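Local coordinates for protein actinorhodin polyketide putative beta-ketoacyl synthase 2 (Streptomyces coelicolor A3, PDB 1TQY) that probably serves as the chain length factor that works with a ketosynthase partner in building the polyketide backbone of the antibiotic actinorhodin, at residues E282-L287 against N403-L408; D300-D305 against R318-V323. All coordinates share one frame; numbering follows the deposited sequence.

Interaction 1 of 2, residues E282-L287 against N403-L408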
loop_
_atom_site.group_PDB
_atom_site.type_symbol
_atom_site.label_atom_id
_atom_site.label_comp_id
_atom_site.label_asym_id
_atom_site.label_seq_id
_atom_site.Cartn_x
_atom_site.Cartn_y
_atom_site.Cartn_z
ATOM N N GLU B 282 -2.301 7.811 21.970
ATOM C CA GLU B 282 -2.516 7.161 23.259
ATOM C C GLU B 282 -3.365 5.911 23.015
ATOM O O GLU B 282 -3.021 4.823 23.467
ATOM C CB GLU B 282 -3.235 8.105 24.237
ATOM C CG GLU B 282 -3.453 7.512 25.634
ATOM C CD GLU B 282 -4.352 8.381 26.512
ATOM O OE1 GLU B 282 -4.687 7.947 27.637
ATOM O OE2 GLU B 282 -4.718 9.495 26.076
ATOM N N ARG B 283 -4.460 6.072 22.281
ATOM C CA ARG B 283 -5.330 4.938 21.993
ATOM C C ARG B 283 -4.573 3.778 21.326
ATOM O O ARG B 283 -4.742 2.622 21.719
ATOM C CB ARG B 283 -6.520 5.361 21.117
ATOM C CG ARG B 283 -7.472 4.201 20.777
ATOM C CD ARG B 283 -8.835 4.662 20.241
ATOM N NE ARG B 283 -8.782 5.199 18.879
ATOM C CZ ARG B 283 -8.487 6.458 18.579
ATOM N NH1 ARG B 283 -8.220 7.324 19.550
ATOM N NH2 ARG B 283 -8.453 6.846 17.310
ATOM N N ALA B 284 -3.739 4.082 20.331
ATOM C CA ALA B 284 -2.974 3.041 19.649
ATOM C C ALA B 284 -2.126 2.265 20.653
ATOM O O ALA B 284 -2.089 1.033 20.639
ATOM C CB ALA B 284 -2.068 3.659 18.563
ATOM N N ILE B 285 -1.442 2.989 21.535
ATOM C CA ILE B 285 -0.608 2.346 22.537
ATOM C C ILE B 285 -1.405 1.369 23.397
ATOM O O ILE B 285 -1.030 0.203 23.542
ATOM C CB ILE B 285 0.040 3.359 23.477
ATOM C CG1 ILE B 285 1.006 4.251 22.697
ATOM C CG2 ILE B 285 0.750 2.609 24.599
ATOM C CD1 ILE B 285 1.464 5.458 23.472
ATOM N N ARG B 286 -2.508 1.844 23.962
ATOM C CA ARG B 286 -3.323 0.984 24.816
ATOM C C ARG B 286 -3.924 -0.185 24.044
ATOM O O ARG B 286 -4.152 -1.257 24.607
ATOM C CB ARG B 286 -4.450 1.778 25.472
ATOM C CG ARG B 286 -3.992 2.837 26.422
ATOM C CD ARG B 286 -5.174 3.655 26.922
ATOM N NE ARG B 286 -4.704 4.710 27.807
ATOM C CZ ARG B 286 -4.294 4.511 29.055
ATOM N NH1 ARG B 286 -4.311 3.289 29.579
ATOM N NH2 ARG B 286 -3.834 5.534 29.765
ATOM N N LEU B 287 -4.196 0.027 22.763
ATOM C CA LEU B 287 -4.754 -1.036 21.936
ATOM C C LEU B 287 -3.677 -2.100 21.752
ATOM O O LEU B 287 -3.930 -3.293 21.900
ATOM C CB LEU B 287 -5.193 -0.486 20.577
ATOM C CG LEU B 287 -6.693 -0.421 20.275
ATOM C CD1 LEU B 287 -7.498 -0.217 21.539
ATOM C CD2 LEU B 287 -6.952 0.681 19.255
ATOM N N ASN B 403 -1.113 6.650 13.250
ATOM C CA ASN B 403 -0.496 6.183 14.484
ATOM C C ASN B 403 -0.283 4.689 14.438
ATOM O O ASN B 403 -1.134 3.953 13.945
ATOM C CB ASN B 403 -1.384 6.494 15.686
ATOM C CG ASN B 403 -1.589 7.960 15.876
ATOM O OD1 ASN B 403 -0.635 8.704 16.050
ATOM N ND2 ASN B 403 -2.836 8.391 15.826
ATOM N N SER B 404 0.846 4.242 14.970
ATOM C CA SER B 404 1.139 2.827 14.973
ATOM C C SER B 404 1.975 2.459 16.187
ATOM O O SER B 404 2.965 3.124 16.510
ATOM C CB SER B 404 1.872 2.463 13.682
ATOM O OG SER B 404 2.032 1.071 13.571
ATOM N N ALA B 405 1.561 1.398 16.866
ATOM C CA ALA B 405 2.258 0.936 18.051
ATOM C C ALA B 405 2.491 -0.568 17.976
ATOM O O ALA B 405 1.666 -1.308 17.441
ATOM C CB ALA B 405 1.458 1.285 19.291
ATOM N N ALA B 406 3.616 -1.013 18.522
ATOM C CA ALA B 406 3.964 -2.422 18.496
ATOM C C ALA B 406 4.665 -2.810 19.783
ATOM O O ALA B 406 5.588 -2.129 20.230
ATOM C CB ALA B 406 4.868 -2.708 17.313
ATOM N N VAL B 407 4.226 -3.904 20.386
ATOM C CA VAL B 407 4.851 -4.357 21.621
ATOM C C VAL B 407 5.652 -5.626 21.352
ATOM O O VAL B 407 5.156 -6.565 20.737
ATOM C CB VAL B 407 3.788 -4.567 22.733
ATOM C CG1 VAL B 407 2.512 -5.077 22.128
ATOM C CG2 VAL B 407 4.318 -5.529 23.793
ATOM N N LEU B 408 6.903 -5.632 21.800
ATOM C CA LEU B 408 7.801 -6.768 21.596
ATOM C C LEU B 408 8.212 -7.382 22.929
ATOM O O LEU B 408 8.224 -6.704 23.955
ATOM C CB LEU B 408 9.061 -6.305 20.859
ATOM C CG LEU B 408 8.866 -5.565 19.533
ATOM C CD1 LEU B 408 10.197 -5.094 19.020
ATOM C CD2 LEU B 408 8.197 -6.488 18.526
#
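N403 meets A284 with its CB, 4.1 Å from the CB of the alanine, and its flat amide turns to strand 260-269 and D270, ND2 bonding D270 OD1 and T268 OG1. Its CG lies beside the backbone N and anti to the carbonyl carbon (chi1 -62°), which sends the amide to these two acceptors. The other flat pair sits on the far side of the helix, where E282 CD comes to the edge of the R286 guanidinium, in its plane. R286 NE gives the salt bridge to E282 OE1 at 3.2 Å, arriving on the anti side, tilted 24° out of the carboxylate plane; the second bond, from R286 NH2, is weak. Across the interface the touching side-chain atoms are CB carbons, and A405 CB also lies on a main-chain carbonyl, 3.8 Å from A284 O. I285 CA and A284 CB are close beside it, so a methyl rests directly on the helix backbone. That lets the axes come within 7.3 Å, running in nearly the same direction at 26°. S404, next along the strand, turns the other way, and its OG bonds D174 of helix 171-185. Strand 402-410, paired antiparallel with strands 260-269 and 391-398, thus has helices on both faces, the layered alpha-beta-alpha-beta-alpha build of the thiolase fold.

Interaction 2 of 2, residues D300-D305 against R318-V323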
loop_
_atom_site.group_PDB
_atom_site.type_symbol
_atom_site.label_atom_id
_atom_site.label_comp_id
_atom_site.label_asym_id
_atom_site.label_seq_id
_atom_site.Cartn_x
_atom_site.Cartn_y
_atom_site.Cartn_z
ATOM N N ASP B 300 9.098 -1.918 29.752
ATOM C CA ASP B 300 10.387 -1.518 30.282
ATOM C C ASP B 300 11.049 -0.408 29.489
ATOM O O ASP B 300 11.941 0.265 29.992
ATOM C CB ASP B 300 11.306 -2.736 30.329
ATOM C CG ASP B 300 10.771 -3.823 31.226
ATOM O OD1 ASP B 300 10.891 -5.018 30.857
ATOM O OD2 ASP B 300 10.233 -3.481 32.306
ATOM N N VAL B 301 10.619 -0.213 28.249
ATOM C CA VAL B 301 11.218 0.825 27.423
ATOM C C VAL B 301 10.347 1.189 26.233
ATOM O O VAL B 301 9.744 0.321 25.594
ATOM C CB VAL B 301 12.608 0.392 26.912
ATOM C CG1 VAL B 301 12.491 -0.881 26.101
ATOM C CG2 VAL B 301 13.229 1.501 26.078
ATOM N N VAL B 302 10.293 2.481 25.942
ATOM C CA VAL B 302 9.499 2.985 24.839
ATOM C C VAL B 302 10.362 3.620 23.755
ATOM O O VAL B 302 11.076 4.602 24.004
ATOM C CB VAL B 302 8.493 4.034 25.333
ATOM C CG1 VAL B 302 7.713 4.600 24.169
ATOM C CG2 VAL B 302 7.568 3.411 26.363
ATOM N N PHE B 303 10.329 3.030 22.565
ATOM C CA PHE B 303 11.055 3.571 21.426
ATOM C C PHE B 303 10.082 4.522 20.761
ATOM O O PHE B 303 9.241 4.115 19.967
ATOM C CB PHE B 303 11.460 2.461 20.461
ATOM C CG PHE B 303 12.697 1.746 20.875
ATOM C CD1 PHE B 303 12.692 0.926 21.993
ATOM C CD2 PHE B 303 13.886 1.931 20.176
ATOM C CE1 PHE B 303 13.859 0.302 22.419
ATOM C CE2 PHE B 303 15.061 1.314 20.595
ATOM C CZ PHE B 303 15.050 0.497 21.718
ATOM N N ALA B 304 10.204 5.796 21.115
ATOM C CA ALA B 304 9.332 6.857 20.620
ATOM C C ALA B 304 9.489 7.184 19.142
ATOM O O ALA B 304 10.557 6.988 18.561
ATOM C CB ALA B 304 9.564 8.116 21.454
ATOM N N ASP B 305 8.421 7.698 18.544
ATOM C CA ASP B 305 8.455 8.067 17.142
ATOM C C ASP B 305 9.555 9.123 16.935
ATOM O O ASP B 305 10.272 9.093 15.933
ATOM C CB ASP B 305 7.075 8.595 16.715
ATOM C CG ASP B 305 7.061 9.144 15.297
ATOM O OD1 ASP B 305 7.262 8.367 14.333
ATOM O OD2 ASP B 305 6.838 10.359 15.160
ATOM N N ARG B 318 3.251 13.660 25.608
ATOM C CA ARG B 318 2.006 13.730 26.348
ATOM C C ARG B 318 1.273 12.380 26.289
ATOM O O ARG B 318 0.750 11.914 27.301
ATOM C CB ARG B 318 1.163 14.876 25.780
ATOM C CG ARG B 318 0.035 15.371 26.655
ATOM C CD ARG B 318 -0.267 16.839 26.342
ATOM N NE ARG B 318 -0.518 17.077 24.925
ATOM C CZ ARG B 318 0.102 17.998 24.186
ATOM N NH1 ARG B 318 1.024 18.781 24.723
ATOM N NH2 ARG B 318 -0.204 18.141 22.902
ATOM N N ALA B 319 1.259 11.728 25.126
ATOM C CA ALA B 319 0.585 10.438 25.030
ATOM C C ALA B 319 1.327 9.402 25.861
ATOM O O ALA B 319 0.710 8.611 26.581
ATOM C CB ALA B 319 0.485 9.979 23.571
ATOM N N ILE B 320 2.652 9.396 25.770
ATOM C CA ILE B 320 3.445 8.444 26.554
ATOM C C ILE B 320 3.198 8.679 28.052
ATOM O O ILE B 320 2.991 7.731 28.812
ATOM C CB ILE B 320 4.957 8.582 26.236
ATOM C CG1 ILE B 320 5.201 8.247 24.760
ATOM C CG2 ILE B 320 5.773 7.635 27.117
ATOM C CD1 ILE B 320 6.623 8.465 24.291
ATOM N N GLY B 321 3.198 9.946 28.471
ATOM C CA GLY B 321 2.971 10.263 29.874
ATOM C C GLY B 321 1.624 9.783 30.387
ATOM O O GLY B 321 1.510 9.287 31.512
ATOM N N ARG B 322 0.597 9.932 29.559
ATOM C CA ARG B 322 -0.742 9.507 29.934
ATOM C C ARG B 322 -0.856 7.997 30.111
ATOM O O ARG B 322 -1.667 7.518 30.903
ATOM C CB ARG B 322 -1.757 10.007 28.900
ATOM C CG ARG B 322 -1.866 11.518 28.907
ATOM C CD ARG B 322 -2.745 12.087 27.799
ATOM N NE ARG B 322 -2.868 13.539 27.958
ATOM C CZ ARG B 322 -3.464 14.351 27.093
ATOM N NH1 ARG B 322 -4.005 13.858 25.986
ATOM N NH2 ARG B 322 -3.495 15.658 27.329
ATOM N N VAL B 323 -0.035 7.238 29.399
ATOM C CA VAL B 323 -0.103 5.787 29.536
ATOM C C VAL B 323 0.801 5.246 30.649
ATOM O O VAL B 323 0.367 4.431 31.465
ATOM C CB VAL B 323 0.253 5.078 28.205
ATOM C CG1 VAL B 323 0.239 3.558 28.389
ATOM C CG2 VAL B 323 -0.733 5.488 27.131
#
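A304, whose CB touches I320, leads straight into D305, and there OD1 is gripped twice, by a salt bridge from R340 NH2 and a hydrogen bond from the backbone N of R397. D305 N also bonds E316 OE2, one turn before I320 on the same helix, while K335 NZ donates to D305 O. The contact itself is carried by a single isoleucine. I320 CD1 reaches V302 CG1 at 4.0 Å, the two side chains meeting tip to tip. The same CD1 comes within 4.1 Å of A304 CB as well, so one methyl bridges two residues on the same side of the chain. Its stem is extended, with CD1 anti to CA (chi2 175°), and reaches out from the helix to bridge part of the 8.3 Å between the CA atoms of V302 and I320. V302 CG1 supplies the rest of the approach, as the branch that stands anti to its own backbone N (chi1 177°). Strand 301-303, helix 310-324 and strand 330-332 form a beta-alpha-beta unit of the C-terminal half of this ketosynthase-like chain, the two strands parallel neighbours. Within it I320 packs the connecting helix against strand 301-303 and the loop residue A304 that follows it. L395 of strand 391-398 packs against both V302 and I320, while F303 points to the other face, onto helix 345-359.

Both contacts are buried and without hydrogen bonds between their segments, and each lays a helix on strands of the same sheet region, but they differ in closeness. Interaction 1 brings a helix down on alanines and backbone, whereas interaction 2 spans a wider gap with one long side chain. L395 of strand 391-398 lies between them, touching A405 and I285 of the first and V302 and I320 of the second. The two helices also pack side by side: E282 CG is 3.7 Å from V323 CG2, and R286 NH2 lies near R322 O. E282 and R286 sit at this seam, off the strand side. R283 in interaction 1 also reaches the backbone of the other protein chain, which touches neither segment of interaction 2.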